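Long-range contacts in immune protein (Enterobacter cloacae, PDB 6D7Y), which binds the toxic C-terminal tip of a CdiA contact-dependent growth inhibition protein and probably neutralises it as its immunity protein: residues D76-P81 against G109-E114; E3-I8 against N103-A108; I31-F36 against G66-G71. All coordinates share one frame; numbering follows the deposited sequence. Where two conformers were deposited one is given.

In the fold
Strand 3-10, at the N terminus, is the first piece used: interaction 2 brings it against the start of helix 105-126, closing a loop of 94 residues. Interaction 3 lies wholly within that loop and pairs edge strand 30-36 with strand 63-75. The next strand in the chain, 78-90, opens interaction 1, which ends farther along helix 105-126. Interactions 1 and 2 therefore cross along the chain, whereas 3 and 1 follow in series. All three reach one antiparallel sheet; selenomethionine Met112 touches Phe5 and Val7, joining interactions 1 and 2, and Pro81 meets Gly71 between interactions 1 and 3.

Interaction 1: D76-P81 against G109-E114; sequences DGLKLP and GKVMLE
Leu78 and Leu80, two residues apart on strand 78-90 of the antiparallel sheet, direct their side chains at helix 105-126, a helix-on-sheet packing in which the short segments 78-80 and 109-114 cross at -106° with axes 10.3 Å apart. Leu78 makes the closer apolar approach: its CD2 lies 3.6 Å from Glu114 CG, so the leucine meets the aliphatic part of the glutamate obliquely rather than its charge. The same methyl is 4.3 Å from Val111 CG2. Leu80 and Val111 meet end to end, with Leu80 CD2 4.1 Å from Val111 CG1.

Torsions set these approaches. Leu78 CG occupies the crowded position between backbone N and carbonyl carbon (chi1 66°), whereas Leu80 CG stands anti to the carbonyl carbon. Glu114 is bent at chi2, which turns its carboxylate back toward the Asp76 end of the strand segment. No hydrogen bond spans the two segments.

Farther out, Phe100 of the adjacent strand 93-102 touches both Leu80 and Val111, and Val74 touches Leu80 and Glu114, extending the apolar layer. Asp76 and Gly77, both with positive phi, which suits a glycine, make the tight type I' turn between strands 63-75 and 78-90, and Asp76 there faces Glu114. The contact buries Glu114 OE2, which has no partner in the model; the nearby acid may disfavour full charge on both, but Asp76 is poorly ordered and the effect is uncertain. The two carboxylate planes stand 83° apart, with Asp76 OD2 3.6 Å from Glu114 OE1.

Interaction 2: E3-I8 against N103-A108; sequences ELFEVI and NDFNSA
Aromatic contacts carry most of the meeting between strand 3-10 and the first turn of helix 105-126. Phe5 and Phe105 form a T-shaped pair: the edge of the Phe5 ring points at the face of Phe105, with the planes at 86° and the ring centroids 5.3 Å apart. Phe5 CE1 and CZ do the touching, and CE1 comes 3.8 Å from Phe105 CE2. Both rings have CG anti to the carbonyl carbon. The CB of Phe105 does not aim directly at the strand, yet its ring swings over to receive the Phe5 edge.

A CH-pi contact uses one face of the same Phe5 ring. Ala108 CB sits 3.6 Å from the centroid of the Phe5 ring and 16° off its normal, displaced toward the CZ side. Phe5 is thereby held at its edge by one helix residue and over a face by another, three positions later.

Aliphatic packing is lighter. Glu3, bent at chi2, lays its CG 3.9 Å from Phe105 CE1, crossing the ring obliquely. Leu135 of neighbouring strand 130-135 touches Glu3, Phe5 and Phe105, and Met102 packs on Phe5 from strand 93-102.

Polar bonds stay within the helix start. Ser107 N donates to Asp104 OD1 over 2.6 Å, nearly straight at 169° and nearly along the acceptor's C-O axis. This bond ties down the first turn that presents Phe105 and Ala108. The Asp104 carboxylate, probably negative, would also suit the positive end of the helix dipole. The whole is an Asp N-capped helix start packed through aromatic side chains on an antiparallel sheet.

Interaction 3: I31-F36 against G66-G71; sequences IFDFNF and GVSMEG
Four backbone hydrogen bonds make the tight part of this contact, in two reciprocal pairs. Phe32 N donates to Ser68 O over 2.9 Å, in the carbonyl plane. The return bond, Ser68 N to Phe32 O, is 2.7 Å long and more bent at the hydrogen (141°). Beyond Asp33 the second pair joins Asn35 and Gly66, with Gly66 N 2.7 Å from Asn35 O and above that carbonyl's plane.

On the buried side, Ile31 and selenomethionine Met69 run alongside in the same direction; the bend at chi3 of Met69 (-62°) puts its CE 3.5 Å from Ile31 CG2. Val67 CG2, anti to its backbone N, lies tight against the strand 31-36 backbone, 3.1 Å from Phe32 O, and also touches Ile31 CB. Phe48 touches both Ile31 and Val67.

The other side is looser and more exposed. There the Phe32 ring, with CG in the crowded position, rests one face on Ser68 CB, 3.9 Å from the Phe32 ring centroid, while Glu70 CB meets its edge. The Glu70 carboxylate goes on to a salt bridge with Arg30. Asp33 is exposed, its OD2 3.6 Å from Ser68 OG, too long for a hydrogen bond.

Asp33, with positive phi (56°), and Phe34 stand opposite the single residue Val67, so the pairing slips by one: a beta bulge in the edge strand of an antiparallel sheet.

Interaction 1: D76-P81 against G109-E114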
ATOM      1  N   ASP B  76     -15.534   7.108  -1.097  1.00 69.23           N
ATOM      2  CA  ASP B  76     -16.517   8.194  -1.257  1.00 74.25           C
ATOM      3  C   ASP B  76     -16.090   9.388  -2.138  1.00 74.69           C
ATOM      4  O   ASP B  76     -16.422  10.539  -1.843  1.00 77.00           O
ATOM      5  CB  ASP B  76     -16.959   8.686   0.136  1.00 76.69           C
ATOM      6  CG  ASP B  76     -17.649   7.597   0.963  1.00 80.39           C
ATOM      7  OD1 ASP B  76     -18.216   6.642   0.381  1.00 82.48           O
ATOM      8  OD2 ASP B  76     -17.650   7.717   2.207  1.00 83.06           O
ATOM      9  N   GLY B  77     -15.358   9.104  -3.212  1.00 72.21           N
ATOM     10  CA  GLY B  77     -14.925  10.143  -4.142  1.00 72.36           C
ATOM     11  C   GLY B  77     -13.605  10.858  -3.887  1.00 69.81           C
ATOM     12  O   GLY B  77     -13.085  11.483  -4.810  1.00 68.70           O
ATOM     13  N   LEU B  78     -13.044  10.798  -2.673  1.00 66.57           N
ATOM     14  CA  LEU B  78     -11.763  11.498  -2.449  1.00 64.29           C
ATOM     15  C   LEU B  78     -10.663  10.735  -3.202  1.00 61.47           C
ATOM     16  O   LEU B  78     -10.610   9.494  -3.161  1.00 60.15           O
ATOM     17  CB  LEU B  78     -11.452  11.750  -0.963  1.00 63.38           C
ATOM     18  CG  LEU B  78     -11.172  10.701   0.106  1.00 62.04           C
ATOM     19  CD1 LEU B  78      -9.843   9.995  -0.126  1.00 59.91           C
ATOM     20  CD2 LEU B  78     -11.131  11.398   1.463  1.00 62.59           C
ATOM     21  N   LYS B  79      -9.809  11.489  -3.897  1.00 58.89           N
ATOM     22  CA  LYS B  79      -8.784  10.921  -4.763  1.00 57.70           C
ATOM     23  C   LYS B  79      -7.422  11.597  -4.546  1.00 55.94           C
ATOM     24  O   LYS B  79      -7.323  12.824  -4.512  1.00 56.59           O
ATOM     25  CB  LYS B  79      -9.268  11.120  -6.205  1.00 61.04           C
ATOM     26  CG  LYS B  79      -8.684  10.209  -7.271  1.00 62.44           C
ATOM     27  CD  LYS B  79      -9.426  10.440  -8.584  1.00 64.82           C
ATOM     28  CE  LYS B  79      -9.120   9.387  -9.638  1.00 66.59           C
ATOM     29  NZ  LYS B  79      -9.927   9.576 -10.881  1.00 69.61           N
ATOM     30  N   LEU B  80      -6.379  10.784  -4.397  1.00 51.73           N
ATOM     31  CA  LEU B  80      -5.019  11.286  -4.176  1.00 47.01           C
ATOM     32  C   LEU B  80      -4.335  11.437  -5.540  1.00 47.52           C
ATOM     33  O   LEU B  80      -4.366  10.493  -6.342  1.00 46.47           O
ATOM     34  CB  LEU B  80      -4.244  10.290  -3.321  1.00 43.66           C
ATOM     35  CG  LEU B  80      -4.968   9.854  -2.041  1.00 44.57           C
ATOM     36  CD1 LEU B  80      -4.154   8.810  -1.288  1.00 42.77           C
ATOM     37  CD2 LEU B  80      -5.273  11.049  -1.148  1.00 45.89           C
ATOM     38  N   PRO B  81      -3.714  12.605  -5.815  1.00 45.53           N
ATOM     39  CA  PRO B  81      -3.026  12.790  -7.117  1.00 45.69           C
ATOM     40  C   PRO B  81      -1.915  11.769  -7.434  1.00 43.13           C
ATOM     41  O   PRO B  81      -1.917  11.228  -8.551  1.00 41.83           O
ATOM     42  CB  PRO B  81      -2.433  14.199  -7.013  1.00 47.23           C
ATOM     43  CG  PRO B  81      -3.284  14.902  -6.009  1.00 48.43           C
ATOM     44  CD  PRO B  81      -3.736  13.853  -5.026  1.00 46.23           C
ATOM     45  N   GLY B 109      -5.850  13.334   8.161  1.00 25.81           N
ATOM     46  CA  GLY B 109      -6.733  12.598   9.069  1.00 26.05           C
ATOM     47  C   GLY B 109      -8.010  12.135   8.417  1.00 27.20           C
ATOM     48  O   GLY B 109      -8.509  11.052   8.711  1.00 27.32           O
ATOM     49  N   LYS B 110      -8.553  12.952   7.518  1.00 28.88           N
ATOM     50  CA  LYS B 110      -9.792  12.597   6.805  1.00 31.25           C
ATOM     51  C   LYS B 110      -9.540  11.442   5.848  1.00 30.53           C
ATOM     52  O   LYS B 110     -10.323  10.482   5.808  1.00 31.94           O
ATOM     53  CB  LYS B 110     -10.360  13.826   6.094  1.00 34.29           C
ATOM     54  CG  LYS B 110     -10.804  14.898   7.073  1.00 36.55           C
ATOM     55  CD  LYS B 110     -11.295  16.156   6.364  1.00 39.99           C
ATOM     56  CE  LYS B 110     -11.825  17.179   7.359  1.00 42.25           C
ATOM     57  NZ  LYS B 110     -12.156  18.459   6.674  1.00 46.16           N
ATOM     58  N   VAL B 111      -8.414  11.513   5.132  1.00 30.02           N
ATOM     59  CA  VAL B 111      -7.986  10.462   4.195  1.00 29.74           C
ATOM     60  C   VAL B 111      -7.709   9.166   4.959  1.00 28.59           C
ATOM     61  O   VAL B 111      -8.084   8.065   4.522  1.00 28.90           O
ATOM     62  CB  VAL B 111      -6.719  10.910   3.424  1.00 30.62           C
ATOM     63  CG1 VAL B 111      -6.128   9.770   2.601  1.00 31.36           C
ATOM     64  CG2 VAL B 111      -7.050  12.097   2.538  1.00 33.23           C
HETATM   65  N   MSE B 112      -7.084   9.297   6.122  1.00 27.88           N
HETATM   66  CA  MSE B 112      -6.783   8.129   6.944  1.00 28.23           C
HETATM   67  C   MSE B 112      -8.023   7.369   7.356  1.00 28.85           C
HETATM   68  O   MSE B 112      -8.035   6.130   7.320  1.00 29.30           O
HETATM   69  CB  MSE B 112      -5.984   8.562   8.175  1.00 28.67           C
HETATM   70  CG  MSE B 112      -4.587   8.996   7.768  1.00 29.45           C
HETATM   71 SE   MSE B 112      -3.536   7.373   7.397  1.00 35.85          SE
HETATM   72  CE  MSE B 112      -1.890   8.210   6.800  1.00 29.48           C
ATOM     73  N   LEU B 113      -9.062   8.084   7.789  1.00 30.20           N
ATOM     74  CA  LEU B 113     -10.309   7.434   8.194  1.00 31.89           C
ATOM     75  C   LEU B 113     -10.977   6.730   7.020  1.00 32.16           C
ATOM     76  O   LEU B 113     -11.581   5.667   7.194  1.00 31.46           O
ATOM     77  CB  LEU B 113     -11.263   8.388   8.916  1.00 34.98           C
ATOM     78  CG  LEU B 113     -10.874   8.810  10.341  1.00 37.05           C
ATOM     79  CD1 LEU B 113     -11.923   9.751  10.901  1.00 39.29           C
ATOM     80  CD2 LEU B 113     -10.732   7.609  11.271  1.00 37.69           C
ATOM     81  N   GLU B 114     -10.848   7.292   5.825  1.00 32.60           N
ATOM     82  CA  GLU B 114     -11.384   6.643   4.633  1.00 34.49           C
ATOM     83  C   GLU B 114     -10.573   5.386   4.329  1.00 32.19           C
ATOM     84  O   GLU B 114     -11.149   4.360   3.972  1.00 33.05           O
ATOM     85  CB  GLU B 114     -11.433   7.601   3.438  1.00 37.46           C
ATOM     86  CG  GLU B 114     -12.433   8.738   3.596  1.00 41.00           C
ATOM     87  CD  GLU B 114     -13.903   8.308   3.658  1.00 46.14           C
ATOM     88  OE1 GLU B 114     -14.763   9.210   3.763  1.00 53.18           O
ATOM     89  OE2 GLU B 114     -14.233   7.096   3.604  1.00 48.45           O
TER

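Interaction 2: E3-I8 against N103-A108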
ATOM      1  N   GLU B   3       3.720  16.715   4.569  1.00 26.18           N
ATOM      2  CA  GLU B   3       4.306  15.524   5.196  1.00 24.05           C
ATOM      3  C   GLU B   3       3.981  14.295   4.394  1.00 22.42           C
ATOM      4  O   GLU B   3       2.954  14.248   3.718  1.00 21.89           O
ATOM      5  CB  GLU B   3       3.673  15.338   6.571  1.00 23.25           C
ATOM      6  CG  GLU B   3       3.900  16.452   7.565  1.00 24.12           C
ATOM      7  CD  GLU B   3       5.247  16.412   8.264  1.00 24.45           C
ATOM      8  OE1 GLU B   3       6.125  15.576   7.910  1.00 24.16           O
ATOM      9  OE2 GLU B   3       5.433  17.240   9.200  1.00 25.13           O
ATOM     10  N   LEU B   4       4.849  13.288   4.498  1.00 21.58           N
ATOM     11  CA  LEU B   4       4.641  12.038   3.827  1.00 21.04           C
ATOM     12  C   LEU B   4       3.876  11.111   4.791  1.00 20.25           C
ATOM     13  O   LEU B   4       4.327  10.895   5.942  1.00 19.47           O
ATOM     14  CB  LEU B   4       5.964  11.392   3.442  1.00 21.43           C
ATOM     15  CG  LEU B   4       5.838  10.107   2.615  1.00 21.78           C
ATOM     16  CD1 LEU B   4       5.014  10.291   1.350  1.00 22.60           C
ATOM     17  CD2 LEU B   4       7.235   9.625   2.242  1.00 22.57           C
ATOM     18  N   PHE B   5       2.742  10.593   4.317  1.00 19.66           N
ATOM     19  CA  PHE B   5       1.920   9.667   5.096  1.00 19.48           C
ATOM     20  C   PHE B   5       1.904   8.310   4.430  1.00 19.81           C
ATOM     21  O   PHE B   5       2.258   8.175   3.262  1.00 19.83           O
ATOM     22  CB  PHE B   5       0.503  10.190   5.276  1.00 19.54           C
ATOM     23  CG  PHE B   5       0.425  11.458   6.084  1.00 19.55           C
ATOM     24  CD1 PHE B   5       0.331  11.424   7.457  1.00 19.39           C
ATOM     25  CD2 PHE B   5       0.498  12.687   5.460  1.00 20.10           C
ATOM     26  CE1 PHE B   5       0.309  12.584   8.221  1.00 19.61           C
ATOM     27  CE2 PHE B   5       0.451  13.854   6.216  1.00 20.61           C
ATOM     28  CZ  PHE B   5       0.354  13.812   7.588  1.00 20.29           C
ATOM     29  N   GLU B   6       1.529   7.274   5.177  1.00 20.08           N
ATOM     30  CA  GLU B   6       1.451   5.989   4.552  1.00 21.30           C
ATOM     31  C   GLU B   6       0.473   5.054   5.256  1.00 20.50           C
ATOM     32  O   GLU B   6       0.160   5.235   6.423  1.00 19.76           O
ATOM     33  CB  GLU B   6       2.832   5.309   4.404  1.00 23.66           C
ATOM     34  CG  GLU B   6       3.385   4.675   5.635  1.00 25.51           C
ATOM     35  CD  GLU B   6       4.775   4.032   5.467  1.00 27.24           C
ATOM     36  OE1 GLU B   6       5.200   3.628   4.352  1.00 29.24           O
ATOM     37  OE2 GLU B   6       5.449   3.919   6.504  1.00 26.86           O
ATOM     38  N   VAL B   7      -0.051   4.120   4.480  1.00 20.77           N
ATOM     39  CA  VAL B   7      -0.912   3.059   5.000  1.00 21.09           C
ATOM     40  C   VAL B   7      -0.239   1.764   4.575  1.00 21.56           C
ATOM     41  O   VAL B   7       0.353   1.674   3.494  1.00 20.78           O
ATOM     42  CB  VAL B   7      -2.388   3.126   4.558  1.00 21.97           C
ATOM     43  CG1 VAL B   7      -3.035   4.410   5.046  1.00 21.72           C
ATOM     44  CG2 VAL B   7      -2.537   2.967   3.054  1.00 22.57           C
ATOM     45  N   ILE B   8      -0.347   0.747   5.433  1.00 21.87           N
ATOM     46  CA  ILE B   8       0.304  -0.517   5.203  1.00 23.09           C
ATOM     47  C   ILE B   8      -0.612  -1.719   5.418  1.00 24.13           C
ATOM     48  O   ILE B   8      -1.366  -1.754   6.409  1.00 23.84           O
ATOM     49  CB  ILE B   8       1.442  -0.732   6.256  1.00 23.54           C
ATOM     50  CG1 ILE B   8       2.475   0.411   6.268  1.00 23.09           C
ATOM     51  CG2 ILE B   8       2.157  -2.061   6.036  1.00 24.51           C
ATOM     52  CD1 ILE B   8       3.325   0.516   5.067  1.00 23.54           C
ATOM     53  N   ASN B 103      -0.852  18.061   2.531  1.00 31.67           N
ATOM     54  CA  ASN B 103      -0.413  19.422   2.935  1.00 34.11           C
ATOM     55  C   ASN B 103      -0.564  19.735   4.419  1.00 33.93           C
ATOM     56  O   ASN B 103       0.102  20.651   4.916  1.00 34.63           O
ATOM     57  CB  ASN B 103      -1.121  20.503   2.099  1.00 38.06           C
ATOM     58  CG  ASN B 103      -0.630  20.560   0.662  1.00 40.39           C
ATOM     59  OD1 ASN B 103       0.469  20.104   0.347  1.00 41.43           O
ATOM     60  ND2 ASN B 103      -1.430  21.162  -0.213  1.00 43.33           N
ATOM     61  N   ASP B 104      -1.414  18.988   5.136  1.00 32.33           N
ATOM     62  CA  ASP B 104      -1.598  19.236   6.564  1.00 32.66           C
ATOM     63  C   ASP B 104      -2.158  18.003   7.250  1.00 31.45           C
ATOM     64  O   ASP B 104      -2.650  17.095   6.575  1.00 29.36           O
ATOM     65  CB  ASP B 104      -2.490  20.454   6.789  1.00 36.82           C
ATOM     66  CG  ASP B 104      -3.869  20.283   6.205  1.00 41.15           C
ATOM     67  OD1 ASP B 104      -4.605  19.395   6.669  1.00 47.61           O
ATOM     68  OD2 ASP B 104      -4.244  21.069   5.310  1.00 49.03           O
ATOM     69  N   PHE B 105      -2.065  17.974   8.579  1.00 29.96           N
ATOM     70  CA  PHE B 105      -2.535  16.828   9.369  1.00 30.00           C
ATOM     71  C   PHE B 105      -4.051  16.675   9.379  1.00 32.10           C
ATOM     72  O   PHE B 105      -4.554  15.554   9.431  1.00 30.73           O
ATOM     73  CB  PHE B 105      -1.987  16.865  10.811  1.00 28.96           C
ATOM     74  CG  PHE B 105      -0.567  16.369  10.938  1.00 28.19           C
ATOM     75  CD1 PHE B 105       0.502  17.214  10.737  1.00 28.31           C
ATOM     76  CD2 PHE B 105      -0.309  15.043  11.261  1.00 26.98           C
ATOM     77  CE1 PHE B 105       1.802  16.749  10.845  1.00 27.40           C
ATOM     78  CE2 PHE B 105       0.982  14.572  11.369  1.00 26.44           C
ATOM     79  CZ  PHE B 105       2.046  15.438  11.161  1.00 26.85           C
ATOM     80  N   ASN B 106      -4.767  17.791   9.311  1.00 34.63           N
ATOM     81  CA  ASN B 106      -6.223  17.754   9.318  1.00 39.13           C
ATOM     82  C   ASN B 106      -6.766  17.048   8.077  1.00 35.88           C
ATOM     83  O   ASN B 106      -7.612  16.163   8.201  1.00 34.59           O
ATOM     84  CB  ASN B 106      -6.784  19.177   9.463  1.00 45.17           C
ATOM     85  CG  ASN B 106      -6.348  19.837  10.767  1.00 50.38           C
ATOM     86  OD1 ASN B 106      -6.092  19.157  11.769  1.00 58.13           O
ATOM     87  ND2 ASN B 106      -6.260  21.170  10.761  1.00 57.83           N
ATOM     88  N   SER B 107      -6.239  17.390   6.898  1.00 34.52           N
ATOM     89  CA  SER B 107      -6.676  16.752   5.646  1.00 33.93           C
ATOM     90  C   SER B 107      -6.204  15.293   5.618  1.00 32.14           C
ATOM     91  O   SER B 107      -6.958  14.412   5.206  1.00 29.26           O
ATOM     92  CB  SER B 107      -6.223  17.546   4.412  1.00 35.88           C
ATOM     93  OG  SER B 107      -4.819  17.725   4.398  1.00 37.59           O
ATOM     94  N   ALA B 108      -4.979  15.035   6.102  1.00 28.24           N
ATOM     95  CA  ALA B 108      -4.466  13.666   6.189  1.00 26.22           C
ATOM     96  C   ALA B 108      -5.388  12.795   7.037  1.00 25.51           C
ATOM     97  O   ALA B 108      -5.679  11.654   6.676  1.00 26.77           O
ATOM     98  CB  ALA B 108      -3.066  13.673   6.801  1.00 26.11           C
TER

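Interaction 3: I31-F36 against G66-G71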
ATOM      1  N   ILE B  31      -0.787   3.499 -13.722  1.00 44.11           N
ATOM      2  CA  ILE B  31       0.425   3.162 -12.982  1.00 43.27           C
ATOM      3  C   ILE B  31       1.609   3.222 -13.903  1.00 44.75           C
ATOM      4  O   ILE B  31       1.505   2.928 -15.099  1.00 45.75           O
ATOM      5  CB  ILE B  31       0.385   1.788 -12.277  1.00 42.38           C
ATOM      6  CG1 ILE B  31       0.385   0.615 -13.258  1.00 44.43           C
ATOM      7  CG2 ILE B  31      -0.802   1.719 -11.335  1.00 42.14           C
ATOM      8  CD1 ILE B  31       0.422  -0.725 -12.555  1.00 44.33           C
ATOM      9  N   PHE B  32       2.737   3.592 -13.326  1.00 45.50           N
ATOM     10  CA  PHE B  32       3.972   3.773 -14.060  1.00 49.37           C
ATOM     11  C   PHE B  32       5.136   3.790 -13.090  1.00 49.43           C
ATOM     12  O   PHE B  32       4.955   3.630 -11.872  1.00 47.30           O
ATOM     13  CB  PHE B  32       3.911   5.098 -14.823  1.00 52.04           C
ATOM     14  CG  PHE B  32       3.592   6.271 -13.952  1.00 51.41           C
ATOM     15  CD1 PHE B  32       2.273   6.590 -13.666  1.00 52.38           C
ATOM     16  CD2 PHE B  32       4.603   7.048 -13.403  1.00 52.53           C
ATOM     17  CE1 PHE B  32       1.962   7.661 -12.849  1.00 53.69           C
ATOM     18  CE2 PHE B  32       4.301   8.128 -12.590  1.00 52.45           C
ATOM     19  CZ  PHE B  32       2.977   8.432 -12.305  1.00 53.79           C
ATOM     20  N   ASP B  33       6.324   3.995 -13.640  1.00 51.03           N
ATOM     21  CA  ASP B  33       7.566   4.039 -12.867  1.00 52.63           C
ATOM     22  C   ASP B  33       7.788   2.764 -12.033  1.00 50.14           C
ATOM     23  O   ASP B  33       7.979   2.821 -10.826  1.00 45.33           O
ATOM     24  CB  ASP B  33       7.620   5.289 -11.977  1.00 54.49           C
ATOM     25  CG  ASP B  33       8.997   5.509 -11.357  1.00 55.42           C
ATOM     26  OD1 ASP B  33      10.010   5.095 -11.963  1.00 60.04           O
ATOM     27  OD2 ASP B  33       9.063   6.109 -10.273  1.00 55.81           O
ATOM     28  N   PHE B  34       7.741   1.618 -12.705  1.00 51.10           N
ATOM     29  CA  PHE B  34       8.002   0.339 -12.069  1.00 52.66           C
ATOM     30  C   PHE B  34       9.478   0.329 -11.669  1.00 52.22           C
ATOM     31  O   PHE B  34      10.347   0.604 -12.504  1.00 51.01           O
ATOM     32  CB  PHE B  34       7.687  -0.808 -13.026  1.00 54.94           C
ATOM     33  CG  PHE B  34       8.086  -2.154 -12.505  1.00 58.70           C
ATOM     34  CD1 PHE B  34       7.335  -2.783 -11.525  1.00 59.17           C
ATOM     35  CD2 PHE B  34       9.200  -2.817 -13.021  1.00 62.92           C
ATOM     36  CE1 PHE B  34       7.699  -4.039 -11.048  1.00 61.81           C
ATOM     37  CE2 PHE B  34       9.564  -4.074 -12.552  1.00 64.03           C
ATOM     38  CZ  PHE B  34       8.815  -4.685 -11.560  1.00 62.67           C
ATOM     39  N   ASN B  35       9.755   0.008 -10.409  1.00 49.78           N
ATOM     40  CA  ASN B  35      11.127   0.012  -9.888  1.00 52.96           C
ATOM     41  C   ASN B  35      11.309  -1.215  -9.005  1.00 53.70           C
ATOM     42  O   ASN B  35      10.370  -1.644  -8.373  1.00 51.53           O
ATOM     43  CB  ASN B  35      11.372   1.303  -9.096  1.00 54.16           C
ATOM     44  CG  ASN B  35      12.847   1.599  -8.895  1.00 57.48           C
ATOM     45  OD1 ASN B  35      13.715   0.913  -9.447  1.00 62.11           O
ATOM     46  ND2 ASN B  35      13.141   2.650  -8.136  1.00 58.46           N
ATOM     47  N   PHE B  36      12.533  -1.725  -8.919  1.00 44.55           N
ATOM     48  CA  PHE B  36      12.837  -2.990  -8.224  1.00 45.40           C
ATOM     49  C   PHE B  36      14.239  -3.050  -7.611  1.00 42.16           C
ATOM     50  O   PHE B  36      15.164  -2.421  -8.132  1.00 45.04           O
ATOM     51  CB  PHE B  36      12.720  -4.078  -9.282  1.00 47.77           C
ATOM     52  CG  PHE B  36      13.363  -3.686 -10.577  1.00 53.76           C
ATOM     53  CD1 PHE B  36      14.718  -3.905 -10.796  1.00 58.86           C
ATOM     54  CD2 PHE B  36      12.628  -3.013 -11.550  1.00 56.38           C
ATOM     55  CE1 PHE B  36      15.319  -3.501 -11.981  1.00 60.78           C
ATOM     56  CE2 PHE B  36      13.221  -2.607 -12.734  1.00 57.95           C
ATOM     57  CZ  PHE B  36      14.568  -2.851 -12.951  1.00 61.21           C
ATOM     58  N   GLY B  66       8.440  -1.230  -6.538  1.00 31.41           N
ATOM     59  CA  GLY B  66       7.522  -0.150  -6.312  1.00 31.13           C
ATOM     60  C   GLY B  66       7.018   0.366  -7.625  1.00 32.57           C
ATOM     61  O   GLY B  66       7.609   0.113  -8.689  1.00 33.83           O
ATOM     62  N   VAL B  67       5.918   1.089  -7.549  1.00 31.34           N
ATOM     63  CA  VAL B  67       5.293   1.641  -8.717  1.00 33.29           C
ATOM     64  C   VAL B  67       4.554   2.898  -8.321  1.00 31.80           C
ATOM     65  O   VAL B  67       4.009   2.982  -7.222  1.00 30.72           O
ATOM     66  CB  VAL B  67       4.345   0.594  -9.372  1.00 36.55           C
ATOM     67  CG1 VAL B  67       3.288   0.118  -8.412  1.00 36.98           C
ATOM     68  CG2 VAL B  67       3.688   1.138 -10.616  1.00 39.25           C
ATOM     69  N   SER B  68       4.593   3.905  -9.187  1.00 32.81           N
ATOM     70  CA  SER B  68       3.858   5.129  -8.939  1.00 33.44           C
ATOM     71  C   SER B  68       2.470   4.938  -9.518  1.00 33.72           C
ATOM     72  O   SER B  68       2.304   4.351 -10.597  1.00 34.66           O
ATOM     73  CB  SER B  68       4.551   6.354  -9.555  1.00 36.51           C
ATOM     74  OG  SER B  68       5.776   6.593  -8.896  1.00 36.94           O
HETATM   75  N   MSE B  69       1.484   5.450  -8.806  0.50 33.66           N
HETATM   76  CA  MSE B  69       0.103   5.324  -9.197  0.50 35.69           C
HETATM   77  C   MSE B  69      -0.423   6.715  -9.265  0.50 35.75           C
HETATM   78  O   MSE B  69      -0.078   7.541  -8.430  0.50 34.83           O
HETATM   79  CB  MSE B  69      -0.557   4.469  -8.097  0.50 36.74           C
HETATM   80  CG  MSE B  69      -2.050   4.256  -8.277  0.50 39.70           C
HETATM   81 SE   MSE B  69      -2.775   2.781  -7.148  0.50 45.28          SE
HETATM   82  CE  MSE B  69      -1.699   1.337  -7.952  0.50 44.34           C
ATOM     83  N   GLU B  70      -1.204   7.016 -10.298  1.00 36.46           N
ATOM     84  CA  GLU B  70      -1.841   8.321 -10.433  1.00 38.65           C
ATOM     85  C   GLU B  70      -3.349   8.182 -10.356  1.00 38.82           C
ATOM     86  O   GLU B  70      -3.926   7.236 -10.928  1.00 38.76           O
ATOM     87  CB  GLU B  70      -1.464   8.971 -11.768  1.00 42.45           C
ATOM     88  CG  GLU B  70      -2.202  10.272 -12.029  1.00 47.66           C
ATOM     89  CD  GLU B  70      -1.852  10.887 -13.359  1.00 53.40           C
ATOM     90  OE1 GLU B  70      -0.728  10.649 -13.860  1.00 58.63           O
ATOM     91  OE2 GLU B  70      -2.703  11.623 -13.897  1.00 60.08           O
ATOM     92  N   GLY B  71      -3.978   9.144  -9.683  1.00 38.55           N
ATOM     93  CA  GLY B  71      -5.429   9.201  -9.558  1.00 40.01           C
ATOM     94  C   GLY B  71      -5.999   8.047  -8.756  1.00 39.93           C
ATOM     95  O   GLY B  71      -6.868   7.335  -9.236  1.00 41.03           O
TER